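Local coordinates for putative uncharacterized protein (Xanthomonas oryzae pv. oryzae, PDB 4KL0) that binds calcium and probably hydrolyses N-glycosyl bonds, perhaps those of nucleosides, as inosine-uridine nucleoside hydrolases do, at residues A[98-103]-A[153-158]; A[238-243]-A[252-257]; A[262-267]-A[279-284]. One frame throughout, in Å; residues are numbered along the deposited sequence.

In the fold
Read from the N terminus, the three contacts follow one another in series, none nested in or crossing another. Contact 1 closes first: the start of helix 155-163 comes back to the loop after strand 93-96, so that this edge strand of the mixed, mostly parallel sheet is tied to the helix that follows inner strand 146-150. Contact 2 folds helix 248-269 back on helix 236-243 across a short turn, on the other side of the chain's centre, about 30 Å from contact 1 (centres). Contact 3 then uses a later part of helix 248-269, about 19 Å from contact 2 (centres), and packs helix 278-285 against it. That long helix thus links contacts 2 and 3.

Contact 1. Residues A[98-103]-A[153-158]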
loop_
_atom_site.group_PDB
_atom_site.type_symbol
_atom_site.label_atom_id
_atom_site.label_comp_id
_atom_site.label_asym_id
_atom_site.label_seq_id
_atom_site.Cartn_x
_atom_site.Cartn_y
_atom_site.Cartn_z
ATOM N N GLN A 98 3.013 5.060 -16.706
ATOM C CA GLN A 98 2.651 5.903 -17.854
ATOM C C GLN A 98 1.656 7.055 -17.568
ATOM O O GLN A 98 1.028 7.148 -16.496
ATOM C CB GLN A 98 2.097 5.002 -18.957
ATOM C CG GLN A 98 0.691 4.516 -18.658
ATOM C CD GLN A 98 0.080 3.674 -19.768
ATOM O OE1 GLN A 98 -0.945 4.065 -20.375
ATOM N NE2 GLN A 98 0.670 2.515 -20.020
ATOM N N ASP A 99 1.495 7.959 -18.532
ATOM C CA ASP A 99 0.597 9.073 -18.378
ATOM C C ASP A 99 -0.861 8.637 -18.260
ATOM O O ASP A 99 -1.280 7.631 -18.823
ATOM C CB ASP A 99 0.705 9.968 -19.616
ATOM C CG ASP A 99 1.907 10.930 -19.555
ATOM O OD1 ASP A 99 2.546 11.103 -18.473
ATOM O OD2 ASP A 99 2.195 11.543 -20.628
ATOM N N TYR A 100 -1.644 9.432 -17.579
ATOM C CA TYR A 100 -3.034 9.125 -17.474
ATOM C C TYR A 100 -3.755 10.452 -17.396
ATOM O O TYR A 100 -3.148 11.486 -17.143
ATOM C CB TYR A 100 -3.262 8.210 -16.217
ATOM C CG TYR A 100 -2.993 8.911 -14.923
ATOM C CD1 TYR A 100 -3.991 9.608 -14.268
ATOM C CD2 TYR A 100 -1.715 8.926 -14.418
ATOM C CE1 TYR A 100 -3.726 10.277 -13.072
ATOM C CE2 TYR A 100 -1.422 9.577 -13.254
ATOM C CZ TYR A 100 -2.428 10.269 -12.604
ATOM O OH TYR A 100 -2.131 10.934 -11.425
ATOM N N PRO A 101 -5.070 10.459 -17.622
ATOM C CA PRO A 101 -5.819 11.726 -17.648
ATOM C C PRO A 101 -5.990 12.390 -16.262
ATOM O O PRO A 101 -6.269 11.668 -15.306
ATOM C CB PRO A 101 -7.165 11.303 -18.227
ATOM C CG PRO A 101 -7.295 9.867 -17.923
ATOM C CD PRO A 101 -5.889 9.288 -17.973
ATOM N N MET A 102 -5.782 13.712 -16.157
ATOM C CA MET A 102 -5.865 14.496 -14.905
ATOM C C MET A 102 -6.636 15.807 -15.133
ATOM O O MET A 102 -6.210 16.629 -15.948
ATOM C CB MET A 102 -4.437 14.864 -14.406
ATOM C CG MET A 102 -3.868 14.136 -13.160
ATOM S SD MET A 102 -2.177 14.630 -12.636
ATOM C CE MET A 102 -1.311 14.098 -14.102
ATOM N N THR A 103 -7.747 16.032 -14.440
ATOM C CA THR A 103 -8.393 17.331 -14.456
ATOM C C THR A 103 -7.538 18.334 -13.669
ATOM O O THR A 103 -6.531 17.961 -13.016
ATOM C CB THR A 103 -9.741 17.262 -13.736
ATOM O OG1 THR A 103 -9.518 16.991 -12.327
ATOM C CG2 THR A 103 -10.592 16.158 -14.333
ATOM N N GLY A 153 -3.302 4.116 -7.881
ATOM C CA GLY A 153 -4.152 4.119 -9.077
ATOM C C GLY A 153 -3.712 3.017 -10.013
ATOM O O GLY A 153 -2.583 2.473 -9.936
ATOM N N MET A 154 -4.614 2.666 -10.928
ATOM C CA MET A 154 -4.447 1.416 -11.626
ATOM C C MET A 154 -4.068 1.607 -13.098
ATOM O O MET A 154 -4.142 0.631 -13.850
ATOM C CB MET A 154 -5.761 0.622 -11.504
ATOM C CG MET A 154 -5.754 -0.172 -10.182
ATOM S SD MET A 154 -7.373 -0.527 -9.402
ATOM C CE MET A 154 -7.420 0.815 -8.250
ATOM N N THR A 155 -3.576 2.787 -13.487
ATOM C CA THR A 155 -3.167 3.006 -14.909
ATOM C C THR A 155 -2.219 1.898 -15.401
ATOM O O THR A 155 -2.401 1.297 -16.487
ATOM C CB THR A 155 -2.423 4.322 -14.979
ATOM O OG1 THR A 155 -3.272 5.357 -14.470
ATOM C CG2 THR A 155 -1.948 4.631 -16.383
ATOM N N ASP A 156 -1.179 1.629 -14.628
ATOM C CA ASP A 156 -0.168 0.615 -15.027
ATOM C C ASP A 156 -0.602 -0.821 -14.797
ATOM O O ASP A 156 -0.245 -1.727 -15.604
ATOM C CB ASP A 156 1.157 0.919 -14.327
ATOM C CG ASP A 156 1.547 2.348 -14.544
ATOM O OD1 ASP A 156 1.746 2.738 -15.723
ATOM O OD2 ASP A 156 1.613 3.118 -13.587
ATOM N N ALA A 157 -1.306 -1.099 -13.694
ATOM C CA ALA A 157 -1.791 -2.442 -13.500
ATOM C C ALA A 157 -2.738 -2.840 -14.622
ATOM O O ALA A 157 -2.705 -3.976 -15.061
ATOM C CB ALA A 157 -2.499 -2.576 -12.101
ATOM N N SER A 158 -3.568 -1.909 -15.060
ATOM C CA SER A 158 -4.501 -2.231 -16.145
ATOM C C SER A 158 -3.678 -2.378 -17.429
ATOM O O SER A 158 -3.958 -3.309 -18.209
ATOM C CB SER A 158 -5.511 -1.114 -16.292
ATOM O OG SER A 158 -6.328 -1.319 -17.452
HETATM O O HOH W 1 1.132 5.830 -14.010
HETATM O O HOH W 2 1.850 1.231 -18.039
#
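Thr155 opens helix 155-163 just after Met154, which holds the N-cap position, and it meets the loop 98-103 with both branches of its side chain. Its methyl CG2, anti to the backbone N, rests on the aliphatic part of Gln98, with CG2 3.5 Å from Gln98 CG. The hydroxyl branch lies beside the backbone N (chi1 -57°) and comes against the root of Tyr100, where OG1 is 3.3 Å from Tyr100 CB. That hydroxyl is hydrogen-bonded to Asp203, while the Tyr100 ring leads away from the helix to place its OH between His110 and Gly68.

One residue on, Asp156 supplies the polar half of the contact. Its OD1 accepts a nearly straight hydrogen bond from Gln98 N, 2.8 Å long with an angle of 164° at the hydrogen, and uses the syn lone pair. Two waters complete the grip. One donates to both Gln98 O and Asp156 OD2; the other accepts from Gln98 NE2, carried out by a side chain extended beyond CG, and donates to Asp156 OD1. The carboxylate therefore receives three hydrogen bonds, two on OD1 and one on OD2. In the first turn of a helix, its negative charge would probably also be favoured by the helix dipole.

Both segments follow the C-terminal ends of parallel strands, 93-96 and 146-150, in the Rossmann-like fold, with the Tyr100 side chain about 8 Å from that of calcium ligand Asp35. Asp156 and Ala157 touch Phe33 of strand 28-34, and Met154 and Ala157 reach Leu210 of helix 204-216.

Contact 2. Residues A[238-243]-A[252-257]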
loop_
_atom_site.group_PDB
_atom_site.type_symbol
_atom_site.label_atom_id
_atom_site.label_comp_id
_atom_site.label_asym_id
_atom_site.label_seq_id
_atom_site.Cartn_x
_atom_site.Cartn_y
_atom_site.Cartn_z
ATOM N N PHE A 238 3.515 3.429 17.199
ATOM C CA PHE A 238 3.956 2.659 16.003
ATOM C C PHE A 238 5.079 3.409 15.292
ATOM O O PHE A 238 6.135 2.820 15.018
ATOM C CB PHE A 238 2.800 2.279 15.050
ATOM C CG PHE A 238 3.277 1.690 13.724
ATOM C CD1 PHE A 238 3.495 0.319 13.603
ATOM C CD2 PHE A 238 3.521 2.518 12.634
ATOM C CE1 PHE A 238 3.945 -0.220 12.407
ATOM C CE2 PHE A 238 3.948 2.003 11.451
ATOM C CZ PHE A 238 4.165 0.610 11.329
ATOM N N TYR A 239 4.882 4.708 15.042
ATOM C CA TYR A 239 5.850 5.543 14.332
ATOM C C TYR A 239 7.017 5.924 15.236
ATOM O O TYR A 239 8.143 6.084 14.773
ATOM C CB TYR A 239 5.173 6.812 13.809
ATOM C CG TYR A 239 4.236 6.475 12.623
ATOM C CD1 TYR A 239 4.765 6.336 11.364
ATOM C CD2 TYR A 239 2.853 6.283 12.790
ATOM C CE1 TYR A 239 3.995 6.020 10.287
ATOM C CE2 TYR A 239 2.045 5.949 11.703
ATOM C CZ TYR A 239 2.658 5.799 10.450
ATOM O OH TYR A 239 1.962 5.500 9.328
ATOM N N GLU A 240 6.746 6.108 16.540
ATOM C CA GLU A 240 7.831 6.478 17.429
ATOM C C GLU A 240 8.739 5.281 17.637
ATOM O O GLU A 240 9.933 5.440 17.584
ATOM C CB GLU A 240 7.330 7.049 18.770
ATOM C CG GLU A 240 6.518 8.391 18.627
ATOM C CD GLU A 240 7.333 9.632 18.298
ATOM O OE1 GLU A 240 8.580 9.571 18.185
ATOM O OE2 GLU A 240 6.728 10.720 18.138
ATOM N N GLY A 241 8.145 4.099 17.750
ATOM C CA GLY A 241 8.891 2.833 17.803
ATOM C C GLY A 241 9.850 2.593 16.661
ATOM O O GLY A 241 10.966 2.111 16.847
ATOM N N ILE A 242 9.433 2.946 15.448
ATOM C CA ILE A 242 10.292 2.663 14.302
ATOM C C ILE A 242 11.338 3.739 14.056
ATOM O O ILE A 242 12.304 3.513 13.329
ATOM C CB ILE A 242 9.507 2.376 12.966
ATOM C CG1 ILE A 242 8.572 3.530 12.582
ATOM C CG2 ILE A 242 8.696 1.094 13.107
ATOM C CD1 ILE A 242 7.794 3.164 11.317
ATOM N N ALA A 243 11.162 4.908 14.658
ATOM C CA ALA A 243 12.129 5.962 14.500
ATOM C C ALA A 243 13.197 5.913 15.619
ATOM O O ALA A 243 14.228 6.570 15.516
ATOM C CB ALA A 243 11.432 7.288 14.467
ATOM N N TYR A 252 11.932 9.079 8.604
ATOM C CA TYR A 252 11.030 9.596 7.547
ATOM C C TYR A 252 9.559 9.293 7.856
ATOM O O TYR A 252 8.699 10.196 7.758
ATOM C CB TYR A 252 11.417 9.045 6.167
ATOM C CG TYR A 252 10.337 9.121 5.091
ATOM C CD1 TYR A 252 9.507 8.014 4.851
ATOM C CD2 TYR A 252 10.086 10.297 4.405
ATOM C CE1 TYR A 252 8.506 8.065 3.899
ATOM C CE2 TYR A 252 9.091 10.357 3.440
ATOM C CZ TYR A 252 8.288 9.247 3.212
ATOM O OH TYR A 252 7.280 9.314 2.266
ATOM N N LEU A 253 9.248 8.041 8.210
ATOM C CA LEU A 253 7.838 7.686 8.407
ATOM C C LEU A 253 7.263 8.455 9.581
ATOM O O LEU A 253 6.161 8.988 9.514
ATOM C CB LEU A 253 7.643 6.194 8.670
ATOM C CG LEU A 253 7.859 5.375 7.386
ATOM C CD1 LEU A 253 7.955 3.886 7.745
ATOM C CD2 LEU A 253 6.697 5.667 6.381
ATOM N N ARG A 254 7.989 8.498 10.710
ATOM C CA ARG A 254 7.443 9.228 11.830
ATOM C C ARG A 254 7.268 10.716 11.484
ATOM O O ARG A 254 6.237 11.295 11.793
ATOM C CB ARG A 254 8.359 9.010 13.051
ATOM C CG ARG A 254 7.852 9.749 14.331
ATOM C CD ARG A 254 8.344 11.211 14.470
ATOM N NE ARG A 254 9.729 11.432 14.033
ATOM C CZ ARG A 254 10.799 11.158 14.767
ATOM N NH1 ARG A 254 10.634 10.648 15.973
ATOM N NH2 ARG A 254 12.028 11.363 14.284
ATOM N N ASP A 255 8.258 11.304 10.817
ATOM C CA ASP A 255 8.193 12.733 10.495
ATOM C C ASP A 255 7.055 13.017 9.502
ATOM O O ASP A 255 6.294 13.980 9.694
ATOM C CB ASP A 255 9.508 13.261 9.944
ATOM C CG ASP A 255 10.615 13.298 11.000
ATOM O OD1 ASP A 255 10.309 13.094 12.204
ATOM O OD2 ASP A 255 11.772 13.530 10.581
ATOM N N VAL A 256 6.886 12.170 8.490
ATOM C CA VAL A 256 5.768 12.447 7.564
ATOM C C VAL A 256 4.394 12.303 8.243
ATOM O O VAL A 256 3.458 13.104 8.008
ATOM C CB VAL A 256 5.847 11.582 6.256
ATOM C CG1 VAL A 256 7.057 11.910 5.548
ATOM C CG2 VAL A 256 5.760 10.164 6.555
ATOM N N GLN A 257 4.234 11.285 9.078
ATOM C CA GLN A 257 2.942 11.134 9.723
ATOM C C GLN A 257 2.706 12.279 10.707
ATOM O O GLN A 257 1.631 12.884 10.763
ATOM C CB GLN A 257 2.807 9.784 10.397
ATOM C CG GLN A 257 1.528 9.688 11.205
ATOM C CD GLN A 257 0.282 9.635 10.366
ATOM O OE1 GLN A 257 -0.149 8.551 9.934
ATOM N NE2 GLN A 257 -0.292 10.802 10.094
HETATM O O HOH W 3 -0.663 5.832 9.490
#
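Helices 236-243 and 248-269 form a helical hairpin, roughly antiparallel, 146° between the two short segments, whose axes approach to 8.4 Å. The tight part centres on Tyr239, where the backbones draw so near that its CA lies 4.7 Å from Arg254 CA. Phe238 turns its CD2 edge over one face of the Tyr239 ring, and on the opposite face Gln257 CB makes a CH-pi contact, 3.9 Å from the ring centroid and almost on the normal. Leu253 CB meets the ring edge in plane. Beyond it, Leu253 CD1 touches Ile242 CD1 at 3.6 Å, and both residues continue into the interior, Leu253 toward Val43 and Val44 of helix 41-54 and Ile242 toward Ala369 of helix 358-372. At the ring's far end a water accepts from Tyr239 OH and donates to Gln257 OE1, bridging two polar atoms that do not bond directly.

On the partly exposed side charge adds to packing: Arg254 CB lies on Tyr239 O, while the guanidinium, bent round at chi2 and chi3, lays one face over Ala243 CB and forms salt bridges with two acids. Asp255 OD1 takes a short bond from Arg254 NE, 2.5 Å. Glu240 OE2 is hydrogen-bonded to Trp308 NE1. Glu240 OE1, 3.2 Å from Arg254 NH1, lies in the guanidinium plane, whereas NH1 approaches it from above the carboxylate plane.

Contact 3. Residues A[262-267]-A[279-284]; sequences KGLWEG and AWFFRT
A roughly antiparallel helical hairpin, 147° between the short segments, joins the later part of helix 248-269 to helix 278-285 through a wholly apolar interface. The axes stand 10.8 Å apart at their closest, and large rings occupy the space between them.

Aromatic contacts come first. Trp265 and Phe281 form a T-shaped (edge-to-face) pair with planes at 70° and centroids 5.1 Å apart: the tryptophan presents the CE3 edge of its six-membered ring over the centre of the Phe281 face. Both side chains set CG anti to the backbone N, and they cross at about a right angle. Phe282 extends the cluster, its edge meeting Trp265 CZ3 through CE2. Ile307 of helix 304-307 touches all three residues, and the indole NE1 is bound to Leu302 O.

Aliphatic contacts are made at the edges of two rings, Phe281 and Trp280. Leu264 CG is near the edge of the first, and its methyl CD2 meets the Trp280 indole edge in plane, 3.9 Å from CH2.

No hydrogen bond crosses between the segments; within 279-284, Thr284 OG1 sits over one face of the Trp280 ring and donates to Trp280 O at 2.8 Å, from above the carbonyl plane.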
loop_
_atom_site.group_PDB
_atom_site.type_symbol
_atom_site.label_atom_id
_atom_site.label_comp_id
_atom_site.label_asym_id
_atom_site.label_seq_id
_atom_site.Cartn_x
_atom_site.Cartn_y
_atom_site.Cartn_z
ATOM N N LYS A 262 -0.074 17.322 11.945
ATOM C CA LYS A 262 0.114 18.690 12.457
ATOM C C LYS A 262 -0.553 19.664 11.497
ATOM O O LYS A 262 -1.327 20.548 11.909
ATOM C CB LYS A 262 1.608 18.997 12.565
ATOM C CG LYS A 262 1.967 20.446 12.953
ATOM C CD LYS A 262 3.503 20.573 13.188
ATOM C CE LYS A 262 3.860 22.002 13.639
ATOM N NZ LYS A 262 5.170 22.540 13.098
ATOM N N GLY A 263 -0.281 19.487 10.209
ATOM C CA GLY A 263 -0.868 20.373 9.206
ATOM C C GLY A 263 -2.390 20.277 9.210
ATOM O O GLY A 263 -3.104 21.291 9.054
ATOM N N LEU A 264 -2.930 19.080 9.395
ATOM C CA LEU A 264 -4.395 18.908 9.410
ATOM C C LEU A 264 -5.032 19.572 10.668
ATOM O O LEU A 264 -6.029 20.326 10.626
ATOM C CB LEU A 264 -4.708 17.398 9.248
ATOM C CG LEU A 264 -6.137 16.899 9.422
ATOM C CD1 LEU A 264 -7.009 17.583 8.331
ATOM C CD2 LEU A 264 -6.270 15.375 9.352
ATOM N N TRP A 265 -4.377 19.361 11.796
ATOM C CA TRP A 265 -4.795 20.002 13.045
ATOM C C TRP A 265 -4.800 21.536 12.970
ATOM O O TRP A 265 -5.802 22.173 13.327
ATOM C CB TRP A 265 -3.822 19.563 14.149
ATOM C CG TRP A 265 -4.082 20.340 15.383
ATOM C CD1 TRP A 265 -3.325 21.348 15.881
ATOM C CD2 TRP A 265 -5.226 20.236 16.215
ATOM N NE1 TRP A 265 -3.919 21.877 16.993
ATOM C CE2 TRP A 265 -5.077 21.203 17.246
ATOM C CE3 TRP A 265 -6.343 19.407 16.230
ATOM C CZ2 TRP A 265 -6.007 21.366 18.250
ATOM C CZ3 TRP A 265 -7.287 19.564 17.234
ATOM C CH2 TRP A 265 -7.114 20.557 18.244
ATOM N N GLU A 266 -3.717 22.119 12.455
ATOM C CA GLU A 266 -3.561 23.592 12.404
ATOM C C GLU A 266 -4.601 24.171 11.459
ATOM O O GLU A 266 -5.181 25.243 11.722
ATOM C CB GLU A 266 -2.141 23.972 11.978
ATOM C CG GLU A 266 -1.132 23.592 13.090
ATOM C CD GLU A 266 0.329 23.914 12.799
ATOM O OE1 GLU A 266 0.712 24.216 11.630
ATOM O OE2 GLU A 266 1.104 23.860 13.789
ATOM N N GLY A 267 -4.890 23.418 10.401
ATOM C CA GLY A 267 -5.774 23.897 9.331
ATOM C C GLY A 267 -7.188 23.965 9.863
ATOM O O GLY A 267 -7.918 24.937 9.608
ATOM N N ALA A 279 -14.136 18.694 16.466
ATOM C CA ALA A 279 -14.906 17.500 16.797
ATOM C C ALA A 279 -14.661 16.362 15.822
ATOM O O ALA A 279 -14.654 15.172 16.200
ATOM C CB ALA A 279 -16.388 17.827 16.816
ATOM N N TRP A 280 -14.461 16.702 14.562
ATOM C CA TRP A 280 -14.227 15.645 13.607
ATOM C C TRP A 280 -12.823 15.084 13.865
ATOM O O TRP A 280 -12.599 13.881 13.747
ATOM C CB TRP A 280 -14.305 16.174 12.197
ATOM C CG TRP A 280 -13.775 15.214 11.227
ATOM C CD1 TRP A 280 -14.461 14.222 10.612
ATOM C CD2 TRP A 280 -12.416 15.117 10.763
ATOM N NE1 TRP A 280 -13.643 13.536 9.759
ATOM C CE2 TRP A 280 -12.375 14.058 9.834
ATOM C CE3 TRP A 280 -11.246 15.836 11.029
ATOM C CZ2 TRP A 280 -11.194 13.672 9.171
ATOM C CZ3 TRP A 280 -10.080 15.482 10.360
ATOM C CH2 TRP A 280 -10.063 14.401 9.435
ATOM N N PHE A 281 -11.909 15.958 14.247
ATOM C CA PHE A 281 -10.525 15.533 14.469
ATOM C C PHE A 281 -10.421 14.596 15.695
ATOM O O PHE A 281 -9.843 13.495 15.600
ATOM C CB PHE A 281 -9.599 16.718 14.634
ATOM C CG PHE A 281 -8.151 16.330 14.728
ATOM C CD1 PHE A 281 -7.614 15.851 15.924
ATOM C CD2 PHE A 281 -7.311 16.476 13.632
ATOM C CE1 PHE A 281 -6.275 15.469 16.015
ATOM C CE2 PHE A 281 -5.961 16.102 13.733
ATOM C CZ PHE A 281 -5.448 15.614 14.944
ATOM N N PHE A 282 -10.952 15.031 16.841
ATOM C CA PHE A 282 -10.996 14.129 18.011
ATOM C C PHE A 282 -11.728 12.778 17.727
ATOM O O PHE A 282 -11.281 11.690 18.150
ATOM C CB PHE A 282 -11.531 14.877 19.259
ATOM C CG PHE A 282 -10.463 15.659 19.985
ATOM C CD1 PHE A 282 -9.979 15.227 21.226
ATOM C CD2 PHE A 282 -9.896 16.764 19.415
ATOM C CE1 PHE A 282 -8.950 15.912 21.873
ATOM C CE2 PHE A 282 -8.878 17.465 20.048
ATOM C CZ PHE A 282 -8.401 17.050 21.289
ATOM N N ARG A 283 -12.816 12.819 16.975
ATOM C CA ARG A 283 -13.585 11.611 16.670
ATOM C C ARG A 283 -12.870 10.701 15.655
ATOM O O ARG A 283 -13.141 9.487 15.534
ATOM C CB ARG A 283 -14.970 12.022 16.162
ATOM C CG ARG A 283 -15.785 10.943 15.501
ATOM C CD ARG A 283 -17.175 11.475 15.147
ATOM N NE ARG A 283 -17.281 12.137 13.837
ATOM C CZ ARG A 283 -17.547 13.437 13.662
ATOM N NH1 ARG A 283 -17.703 14.239 14.703
ATOM N NH2 ARG A 283 -17.653 13.945 12.442
ATOM N N THR A 284 -11.944 11.287 14.914
ATOM C CA THR A 284 -11.260 10.523 13.904
ATOM C C THR A 284 -9.967 9.936 14.459
ATOM O O THR A 284 -9.633 8.784 14.119
ATOM C CB THR A 284 -10.933 11.376 12.697
ATOM O OG1 THR A 284 -12.150 11.740 12.037
ATOM C CG2 THR A 284 -10.081 10.592 11.703
#